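Local coordinates for protein HhaI Restriction Endonuclease (Haemophilus parahaemolyticus, PDB 6UKF) that probably recognises a specific DNA sequence and cleaves its backbone, as a restriction endonuclease held here in complex with cognate DNA and calcium, at residues D69-P72 against K73-S76; L108-S111 against V112-W116; S241-I244 against L245-R249. All blocks are in the same frame, centred on the assembly; numbering follows the deposited sequence. Where two conformers were deposited one is given.

Contact 1. Residues D69-P72 against K73-S76. With nucleotides of chain B; nucleotides of chain C.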
loop_
_atom_site.group_PDB
_atom_site.type_symbol
_atom_site.label_atom_id
_atom_site.label_comp_id
_atom_site.label_asym_id
_atom_site.label_seq_id
_atom_site.Cartn_x
_atom_site.Cartn_y
_atom_site.Cartn_z
ATOM N N ASP A 69 -18.345 -6.685 -9.852
ATOM C CA ASP A 69 -18.233 -5.437 -10.584
ATOM C C ASP A 69 -16.991 -4.687 -10.126
ATOM O O ASP A 69 -16.705 -4.601 -8.928
ATOM C CB ASP A 69 -19.463 -4.554 -10.371
ATOM C CG ASP A 69 -20.747 -5.187 -10.896
ATOM O OD1 ASP A 69 -21.755 -4.953 -10.321
ATOM O OD2 ASP A 69 -20.703 -5.991 -11.958
ATOM N N TYR A 70 -16.256 -4.156 -11.092
ATOM C CA TYR A 70 -15.112 -3.311 -10.793
ATOM C C TYR A 70 -15.615 -1.983 -10.246
ATOM O O TYR A 70 -16.469 -1.338 -10.857
ATOM C CB TYR A 70 -14.335 -3.083 -12.084
ATOM C CG TYR A 70 -12.908 -2.634 -11.903
ATOM C CD1 TYR A 70 -11.927 -3.528 -11.498
ATOM C CD2 TYR A 70 -12.532 -1.325 -12.172
ATOM C CE1 TYR A 70 -10.617 -3.127 -11.349
ATOM C CE2 TYR A 70 -11.222 -0.916 -12.028
ATOM C CZ TYR A 70 -10.269 -1.823 -11.616
ATOM O OH TYR A 70 -8.958 -1.440 -11.467
ATOM N N SER A 71 -15.105 -1.577 -9.089
ATOM C CA SER A 71 -15.593 -0.347 -8.481
ATOM C C SER A 71 -15.325 0.825 -9.419
ATOM O O SER A 71 -14.182 1.014 -9.856
ATOM C CB SER A 71 -14.912 -0.070 -7.145
ATOM O OG SER A 71 -15.296 1.215 -6.674
ATOM N N PRO A 72 -16.334 1.642 -9.736
ATOM C CA PRO A 72 -16.079 2.847 -10.540
ATOM C C PRO A 72 -15.194 3.863 -9.842
ATOM O O PRO A 72 -14.745 4.814 -10.493
ATOM C CB PRO A 72 -17.484 3.411 -10.788
ATOM C CG PRO A 72 -18.300 2.887 -9.641
ATOM C CD PRO A 72 -17.751 1.525 -9.347
ATOM N N LYS A 73 -14.928 3.693 -8.548
ATOM C CA LYS A 73 -14.070 4.593 -7.794
ATOM C C LYS A 73 -12.633 4.098 -7.696
ATOM O O LYS A 73 -11.799 4.778 -7.093
ATOM C CB LYS A 73 -14.647 4.819 -6.391
ATOM C CG LYS A 73 -15.974 5.568 -6.382
ATOM C CD LYS A 73 -16.572 5.615 -4.986
ATOM C CE LYS A 73 -17.919 6.316 -4.979
ATOM N NZ LYS A 73 -18.938 5.552 -4.216
ATOM N N ASN A 74 -12.323 2.937 -8.269
ATOM C CA ASN A 74 -10.942 2.478 -8.307
ATOM C C ASN A 74 -10.073 3.480 -9.065
ATOM O O ASN A 74 -10.552 4.258 -9.894
ATOM C CB ASN A 74 -10.851 1.111 -8.980
ATOM C CG ASN A 74 -11.292 -0.016 -8.072
ATOM O OD1 ASN A 74 -11.212 0.087 -6.847
ATOM N ND2 ASN A 74 -11.751 -1.108 -8.668
ATOM N N LYS A 75 -8.772 3.433 -8.785
ATOM C CA LYS A 75 -7.826 4.407 -9.313
ATOM C C LYS A 75 -6.942 3.845 -10.422
ATOM O O LYS A 75 -5.976 4.502 -10.821
ATOM C CB LYS A 75 -6.962 4.971 -8.184
ATOM C CG LYS A 75 -7.751 5.539 -7.012
ATOM C CD LYS A 75 -8.775 6.563 -7.470
ATOM C CE LYS A 75 -9.420 7.270 -6.293
ATOM N NZ LYS A 75 -10.396 8.295 -6.745
ATOM N N SER A 76 -7.245 2.651 -10.927
ATOM C CA SER A 76 -6.575 2.114 -12.102
ATOM C C SER A 76 -7.620 1.432 -12.969
ATOM O O SER A 76 -8.648 0.965 -12.470
ATOM C CB SER A 76 -5.465 1.117 -11.741
ATOM O OG SER A 76 -6.003 -0.079 -11.205
ATOM P P DG B 6 -14.326 1.769 -2.913
ATOM O OP1 DG B 6 -14.957 1.374 -4.189
ATOM O OP2 DG B 6 -14.389 0.858 -1.748
ATOM O "O5'" DG B 6 -12.799 2.117 -3.191
ATOM C "C5'" DG B 6 -12.476 3.054 -4.199
ATOM C "C4'" DG B 6 -10.987 3.295 -4.243
ATOM O "O4'" DG B 6 -10.576 4.012 -3.046
ATOM C "C3'" DG B 6 -10.119 2.034 -4.297
ATOM O "O3'" DG B 6 -9.088 2.243 -5.245
ATOM C "C2'" DG B 6 -9.603 1.884 -2.869
ATOM C "C1'" DG B 6 -9.488 3.335 -2.432
ATOM N N9 DG B 6 -9.567 3.569 -0.998
ATOM C C8 DG B 6 -10.451 3.016 -0.105
ATOM N N7 DG B 6 -10.286 3.443 1.118
ATOM C C5 DG B 6 -9.229 4.347 1.025
ATOM C C6 DG B 6 -8.595 5.128 2.025
ATOM O O6 DG B 6 -8.852 5.186 3.234
ATOM N N1 DG B 6 -7.565 5.903 1.498
ATOM C C2 DG B 6 -7.195 5.923 0.177
ATOM N N2 DG B 6 -6.177 6.733 -0.146
ATOM N N3 DG B 6 -7.779 5.200 -0.766
ATOM C C4 DG B 6 -8.783 4.437 -0.271
ATOM P P DC B 7 -8.077 1.073 -5.664
ATOM O OP1 DC B 7 -7.887 1.237 -7.125
ATOM O OP2 DC B 7 -8.507 -0.220 -5.101
ATOM O "O5'" DC B 7 -6.716 1.502 -4.947
ATOM C "C5'" DC B 7 -6.079 2.695 -5.372
ATOM C "C4'" DC B 7 -4.839 2.978 -4.554
ATOM O "O4'" DC B 7 -5.225 3.387 -3.217
ATOM C "C3'" DC B 7 -3.885 1.788 -4.384
ATOM O "O3'" DC B 7 -2.554 2.220 -4.655
ATOM C "C2'" DC B 7 -4.085 1.363 -2.937
ATOM C "C1'" DC B 7 -4.451 2.689 -2.273
ATOM N N1 DC B 7 -5.228 2.540 -1.024
ATOM C C2 DC B 7 -4.812 3.206 0.133
ATOM O O2 DC B 7 -3.807 3.933 0.089
ATOM N N3 DC B 7 -5.526 3.038 1.273
ATOM C C4 DC B 7 -6.603 2.247 1.277
ATOM N N4 DC B 7 -7.275 2.106 2.423
ATOM C C5 DC B 7 -7.039 1.566 0.106
ATOM C C6 DC B 7 -6.330 1.742 -1.008
ATOM P P DG C 11 -9.048 11.256 -8.040
ATOM O OP1 DG C 11 -8.676 9.919 -8.552
ATOM O OP2 DG C 11 -8.914 12.440 -8.908
ATOM O "O5'" DG C 11 -10.567 11.214 -7.583
ATOM C "C5'" DG C 11 -11.343 12.382 -7.665
ATOM C "C4'" DG C 11 -12.784 12.096 -7.288
ATOM O "O4'" DG C 11 -12.874 11.969 -5.854
ATOM C "C3'" DG C 11 -13.762 13.174 -7.713
ATOM O "O3'" DG C 11 -14.869 12.572 -8.395
ATOM C "C2'" DG C 11 -14.170 13.880 -6.424
ATOM C "C1'" DG C 11 -13.781 12.905 -5.318
ATOM N N9 DG C 11 -13.133 13.548 -4.167
ATOM C C8 DG C 11 -12.020 14.359 -4.182
ATOM N N7 DG C 11 -11.667 14.781 -2.998
ATOM C C5 DG C 11 -12.601 14.212 -2.144
ATOM C C6 DG C 11 -12.732 14.309 -0.738
ATOM O O6 DG C 11 -12.023 14.942 0.058
ATOM N N1 DG C 11 -13.820 13.577 -0.272
ATOM C C2 DG C 11 -14.671 12.842 -1.065
ATOM N N2 DG C 11 -15.662 12.199 -0.438
ATOM N N3 DG C 11 -14.558 12.742 -2.379
ATOM C C4 DG C 11 -13.507 13.449 -2.849
HETATM O O HOH W 1 -12.218 6.363 -10.634
#
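A type I beta turn from S71 to N74, at the point where strand 67-70 gives way to a loop, brings the chain against the DNA backbone and illustrates how a turn can present both main-chain and side-chain donors to phosphates. The turn is closed by N74 N donating to S71 O over 3.1 Å, nearly straight at 166°. S71 OG has a double role: with its hydroxyl anti to the backbone N (chi1 173°), it accepts from K73 N and donates to OP1 of DG6 of chain B, the latter a short bond of 2.5 Å. Above the centre of the Y70 ring sits N74 ND2, 3.3 Å from the ring plane, with amide and ring planes 74° apart; the same nitrogen bonds to V58 O, which fixes the amide's rotation. At the far end of that ring, Y70 OH donates to S76 O over 2.6 Å, approaching from above the carbonyl plane, and so ties the loop back to the strand. Between these ties K75 faces the DNA. Its N points almost straight at OP1 of DC7 of chain B (2.9 Å), while its NZ bonds to OP1 and O5' of DG11 of chain C, so one residue bonds to two DNA chains. Behind the turn, S71 pairs with V58 of strand 51-62, and Y70 packs on T82 and M86 of helix 80-91.

Contact 2. Residues L108-S111 against V112-W116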
loop_
_atom_site.group_PDB
_atom_site.type_symbol
_atom_site.label_atom_id
_atom_site.label_comp_id
_atom_site.label_asym_id
_atom_site.label_seq_id
_atom_site.Cartn_x
_atom_site.Cartn_y
_atom_site.Cartn_z
ATOM N N LEU A 108 -5.281 -18.616 -9.607
ATOM C CA LEU A 108 -4.927 -18.465 -11.009
ATOM C C LEU A 108 -3.421 -18.580 -11.179
ATOM O O LEU A 108 -2.667 -18.489 -10.206
ATOM C CB LEU A 108 -5.400 -17.111 -11.527
ATOM C CG LEU A 108 -6.897 -17.017 -11.819
ATOM C CD1 LEU A 108 -7.285 -15.577 -12.101
ATOM C CD2 LEU A 108 -7.280 -17.920 -12.982
ATOM N N PRO A 109 -2.948 -18.794 -12.405
ATOM C CA PRO A 109 -1.499 -18.867 -12.623
ATOM C C PRO A 109 -0.802 -17.615 -12.111
ATOM O O PRO A 109 -1.282 -16.495 -12.292
ATOM C CB PRO A 109 -1.375 -19.002 -14.144
ATOM C CG PRO A 109 -2.653 -19.654 -14.558
ATOM C CD PRO A 109 -3.700 -19.065 -13.645
ATOM N N GLU A 110 0.348 -17.822 -11.469
ATOM C CA GLU A 110 1.100 -16.708 -10.909
ATOM C C GLU A 110 1.390 -15.650 -11.962
ATOM O O GLU A 110 1.437 -14.455 -11.648
ATOM C CB GLU A 110 2.397 -17.241 -10.307
ATOM C CG GLU A 110 3.184 -16.229 -9.511
ATOM C CD GLU A 110 4.455 -16.817 -8.937
ATOM O OE1 GLU A 110 4.806 -17.955 -9.311
ATOM O OE2 GLU A 110 5.099 -16.144 -8.105
ATOM N N SER A 111 1.568 -16.066 -13.218
ATOM C CA SER A 111 1.872 -15.122 -14.288
ATOM C C SER A 111 0.754 -14.107 -14.495
ATOM O O SER A 111 1.023 -12.975 -14.909
ATOM C CB SER A 111 2.136 -15.882 -15.586
ATOM O OG SER A 111 1.030 -16.700 -15.922
ATOM N N VAL A 112 -0.501 -14.487 -14.240
ATOM C CA VAL A 112 -1.589 -13.515 -14.329
ATOM C C VAL A 112 -1.344 -12.365 -13.364
ATOM O O VAL A 112 -1.518 -11.188 -13.708
ATOM C CB VAL A 112 -2.944 -14.192 -14.050
ATOM C CG1 VAL A 112 -4.056 -13.148 -13.980
ATOM C CG2 VAL A 112 -3.251 -15.237 -15.104
ATOM N N PHE A 113 -0.947 -12.696 -12.136
ATOM C CA PHE A 113 -0.733 -11.681 -11.116
ATOM C C PHE A 113 0.515 -10.867 -11.411
ATOM O O PHE A 113 0.517 -9.644 -11.248
ATOM C CB PHE A 113 -0.622 -12.359 -9.753
ATOM C CG PHE A 113 -1.753 -13.304 -9.454
ATOM C CD1 PHE A 113 -3.055 -13.001 -9.819
ATOM C CD2 PHE A 113 -1.508 -14.503 -8.815
ATOM C CE1 PHE A 113 -4.090 -13.874 -9.539
ATOM C CE2 PHE A 113 -2.538 -15.378 -8.535
ATOM C CZ PHE A 113 -3.827 -15.063 -8.897
ATOM N N VAL A 114 1.587 -11.530 -11.846
ATOM C CA VAL A 114 2.786 -10.805 -12.252
ATOM C C VAL A 114 2.457 -9.838 -13.378
ATOM O O VAL A 114 2.923 -8.692 -13.391
ATOM C CB VAL A 114 3.899 -11.789 -12.656
ATOM C CG1 VAL A 114 5.053 -11.039 -13.317
ATOM C CG2 VAL A 114 4.378 -12.565 -11.444
ATOM N N ASN A 115 1.654 -10.282 -14.346
ATOM C CA ASN A 115 1.316 -9.414 -15.467
ATOM C C ASN A 115 0.437 -8.251 -15.025
ATOM O O ASN A 115 0.586 -7.135 -15.534
ATOM C CB ASN A 115 0.667 -10.220 -16.590
ATOM C CG ASN A 115 1.678 -11.031 -17.371
ATOM O OD1 ASN A 115 2.842 -10.646 -17.478
ATOM N ND2 ASN A 115 1.240 -12.154 -17.926
ATOM N N TRP A 116 -0.475 -8.475 -14.077
ATOM C CA TRP A 116 -1.220 -7.348 -13.526
ATOM C C TRP A 116 -0.264 -6.339 -12.902
ATOM O O TRP A 116 -0.366 -5.130 -13.143
ATOM C CB TRP A 116 -2.245 -7.811 -12.485
ATOM C CG TRP A 116 -3.094 -6.670 -12.013
ATOM C CD1 TRP A 116 -4.308 -6.293 -12.509
ATOM C CD2 TRP A 116 -2.773 -5.726 -10.980
ATOM N NE1 TRP A 116 -4.766 -5.181 -11.845
ATOM C CE2 TRP A 116 -3.843 -4.813 -10.902
ATOM C CE3 TRP A 116 -1.687 -5.569 -10.111
ATOM C CZ2 TRP A 116 -3.859 -3.762 -9.986
ATOM C CZ3 TRP A 116 -1.708 -4.524 -9.204
ATOM C CH2 TRP A 116 -2.785 -3.635 -9.149
#
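L108 and F113 meet at the start of helix 110-123 in a contact of the hydrophobic-staple kind, if the helix is counted from E110, with a residue ahead of the helix packing back onto its side. The tight part lies around the F113 ring. L108 CB approaches F113 CZ to 3.7 Å, and L108 O stands obliquely to the ring, 3.5 Å from F113 CE2. Over one face, displaced toward the rim, lies P109 O. F113 reaches back to these residues because its CG is anti to the carbonyl carbon (chi1 -51°), which turns the ring toward the beginning of the helix. The same ring also packs on V150 and C152 of strand 148-156 and on I106, so a buried aromatic joins the helix start to the strand that carries the calcium ligands S151 and T153. The other side is looser. P109 CD comes no nearer than 4.1 Å to V112 CG2, and L108 CD1 only grazes V112 CG1. S111, on the exposed flank, keeps OG near V112 N, at an angle too poor for a hydrogen bond.

The backbone changes character over the same few residues. P109 O receives V112 N, three residues on, at a bent angle of 138°, from well above the carbonyl plane. With the next carbonyl V114 N meets E110 O almost head-on, the first regular helical bond across these segments. The E110 side chain is extended (chi2 180°), and its OE2 accepts from V150 N, a second link between helix and strand 148-156. Farther along, N115 N donates to S111 O over 2.8 Å, while the N115 side chain folds back over that same oxygen, bringing N115 CB within 3.2 Å of S111 O.

Contact 3. Residues S241-I244 against L245-R249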
loop_
_atom_site.group_PDB
_atom_site.type_symbol
_atom_site.label_atom_id
_atom_site.label_comp_id
_atom_site.label_asym_id
_atom_site.label_seq_id
_atom_site.Cartn_x
_atom_site.Cartn_y
_atom_site.Cartn_z
ATOM N N SER A 241 18.519 -15.514 -9.754
ATOM C CA SER A 241 19.622 -15.704 -10.690
ATOM C C SER A 241 20.592 -14.533 -10.619
ATOM O O SER A 241 20.204 -13.378 -10.824
ATOM C CB SER A 241 19.086 -15.823 -12.114
ATOM O OG SER A 241 20.144 -15.702 -13.052
ATOM N N LEU A 242 21.867 -14.831 -10.363
ATOM C CA LEU A 242 22.866 -13.771 -10.344
ATOM C C LEU A 242 23.110 -13.204 -11.736
ATOM O O LEU A 242 23.544 -12.055 -11.869
ATOM C CB LEU A 242 24.177 -14.285 -9.756
ATOM C CG LEU A 242 24.133 -14.833 -8.332
ATOM C CD1 LEU A 242 25.552 -15.035 -7.822
ATOM C CD2 LEU A 242 23.349 -13.920 -7.401
ATOM N N PHE A 243 22.851 -13.995 -12.775
ATOM C CA PHE A 243 23.000 -13.505 -14.139
ATOM C C PHE A 243 21.947 -12.449 -14.451
ATOM O O PHE A 243 22.261 -11.378 -14.988
ATOM C CB PHE A 243 22.897 -14.686 -15.104
ATOM C CG PHE A 243 22.949 -14.295 -16.541
ATOM C CD1 PHE A 243 24.154 -13.999 -17.150
ATOM C CD2 PHE A 243 21.787 -14.216 -17.288
ATOM C CE1 PHE A 243 24.200 -13.630 -18.478
ATOM C CE2 PHE A 243 21.823 -13.850 -18.614
ATOM C CZ PHE A 243 23.032 -13.556 -19.212
ATOM N N ILE A 244 20.690 -12.729 -14.107
ATOM C CA ILE A 244 19.632 -11.736 -14.274
ATOM C C ILE A 244 19.911 -10.515 -13.409
ATOM O O ILE A 244 19.751 -9.370 -13.848
ATOM C CB ILE A 244 18.263 -12.368 -13.959
ATOM C CG1 ILE A 244 17.991 -13.517 -14.935
ATOM C CG2 ILE A 244 17.163 -11.310 -13.991
ATOM C CD1 ILE A 244 16.666 -14.203 -14.746
ATOM N N LEU A 245 20.331 -10.741 -12.165
ATOM C CA LEU A 245 20.613 -9.634 -11.261
ATOM C C LEU A 245 21.626 -8.675 -11.874
ATOM O O LEU A 245 21.438 -7.453 -11.855
ATOM C CB LEU A 245 21.142 -10.195 -9.944
ATOM C CG LEU A 245 21.424 -9.197 -8.825
ATOM C CD1 LEU A 245 20.125 -8.777 -8.164
ATOM C CD2 LEU A 245 22.385 -9.808 -7.823
ATOM N N ASN A 246 22.707 -9.213 -12.433
ATOM C CA ASN A 246 23.761 -8.355 -12.961
ATOM C C ASN A 246 23.296 -7.583 -14.190
ATOM O O ASN A 246 23.571 -6.385 -14.311
ATOM C CB ASN A 246 25.013 -9.177 -13.265
ATOM C CG ASN A 246 25.805 -9.515 -12.017
ATOM O OD1 ASN A 246 25.660 -8.865 -10.980
ATOM N ND2 ASN A 246 26.653 -10.529 -12.113
ATOM N N GLU A 247 22.602 -8.240 -15.121
ATOM C CA GLU A 247 22.138 -7.504 -16.292
ATOM C C GLU A 247 21.099 -6.458 -15.907
ATOM O O GLU A 247 21.025 -5.396 -16.537
ATOM C CB GLU A 247 21.614 -8.456 -17.367
ATOM C CG GLU A 247 20.327 -9.177 -17.017
ATOM C CD GLU A 247 19.926 -10.194 -18.072
ATOM O OE1 GLU A 247 20.691 -10.399 -19.039
ATOM O OE2 GLU A 247 18.840 -10.795 -17.930
ATOM N N ASP A 248 20.319 -6.723 -14.857
ATOM C CA ASP A 248 19.318 -5.762 -14.410
ATOM C C ASP A 248 19.953 -4.547 -13.753
ATOM O O ASP A 248 19.439 -3.432 -13.894
ATOM C CB ASP A 248 18.309 -6.445 -13.490
ATOM C CG ASP A 248 17.304 -7.245 -14.265
ATOM O OD1 ASP A 248 16.558 -7.979 -13.695
ATOM O OD2 ASP A 248 17.332 -7.061 -15.579
ATOM N N ARG A 249 21.062 -4.729 -13.034
ATOM C CA ARG A 249 21.772 -3.568 -12.513
ATOM C C ARG A 249 22.293 -2.704 -13.655
ATOM O O ARG A 249 22.239 -1.472 -13.587
ATOM C CB ARG A 249 22.901 -4.005 -11.578
ATOM C CG ARG A 249 23.591 -2.849 -10.849
ATOM C CD ARG A 249 22.638 -2.060 -9.944
ATOM N NE ARG A 249 22.408 -2.692 -8.645
ATOM C CZ ARG A 249 22.803 -2.195 -7.472
ATOM N NH1 ARG A 249 23.458 -1.041 -7.399
ATOM N NH2 ARG A 249 22.532 -2.855 -6.357
#
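The F243 ring and the E247 carboxylate are the flat groups that meet one turn apart at the start of helix 242-255, their planes 53° apart. E247 OE1 approaches the ring obliquely, 3.7 Å from F243 CE2, and reaches it because E247 CG lies between its own backbone N and carbonyl carbon (chi1 69°) with the chain extended beyond. The glutamate runs alongside I244 as well, its OE2 4.1 Å from I244 CG1. A second carboxylate lies beside I244 on the next position: D248 OD1 is 3.4 Å from I244 CG2, the two chains running abreast.

The helix start is a clear worked case of N-capping. S241, immediately before the first turn, turns its hydroxyl back so that OG accepts from I244 N at 3.2 Å and a nearly straight 174°; a second bond to the same OG, from F243 N, is weak. One oxygen thus serves two amides that have no preceding turn to bond to. The main chain then settles into the i to i+4 pattern, from L245 N on S241 O through D248 N on I244 O. On another flank, the branch tips L242 CD2 and L245 CD2 touch loosely.

The buried D248 is held by Y147 through OD1 and, weakly, by H143 through OD2, and it also packs on F139 and P140. Together with L245 on I137 and R249 on I138, it seats this C-terminal helix against strand 136-140, an outermost strand of the mixed sheet.

How the contacts relate
All three contacts are local, each within one continuous piece of chain, yet their chemistry follows their place. Contact 1 is a surface turn at the end of an edge strand, and its polar groups are divided between closing the turn and binding DNA phosphates. Contacts 2 and 3 are both helix starts. Contact 2 is partly buried and turns an aromatic ring toward the antiparallel sheet to which strand 67-70 of contact 1 also belongs; contact 3, on the surface, uses a serine cap and leans on the separate mixed sheet. Contact 1 bonds to the DNA, whereas the nearest atom of contact 2 is about 6 Å from it and that of contact 3 about 17 Å.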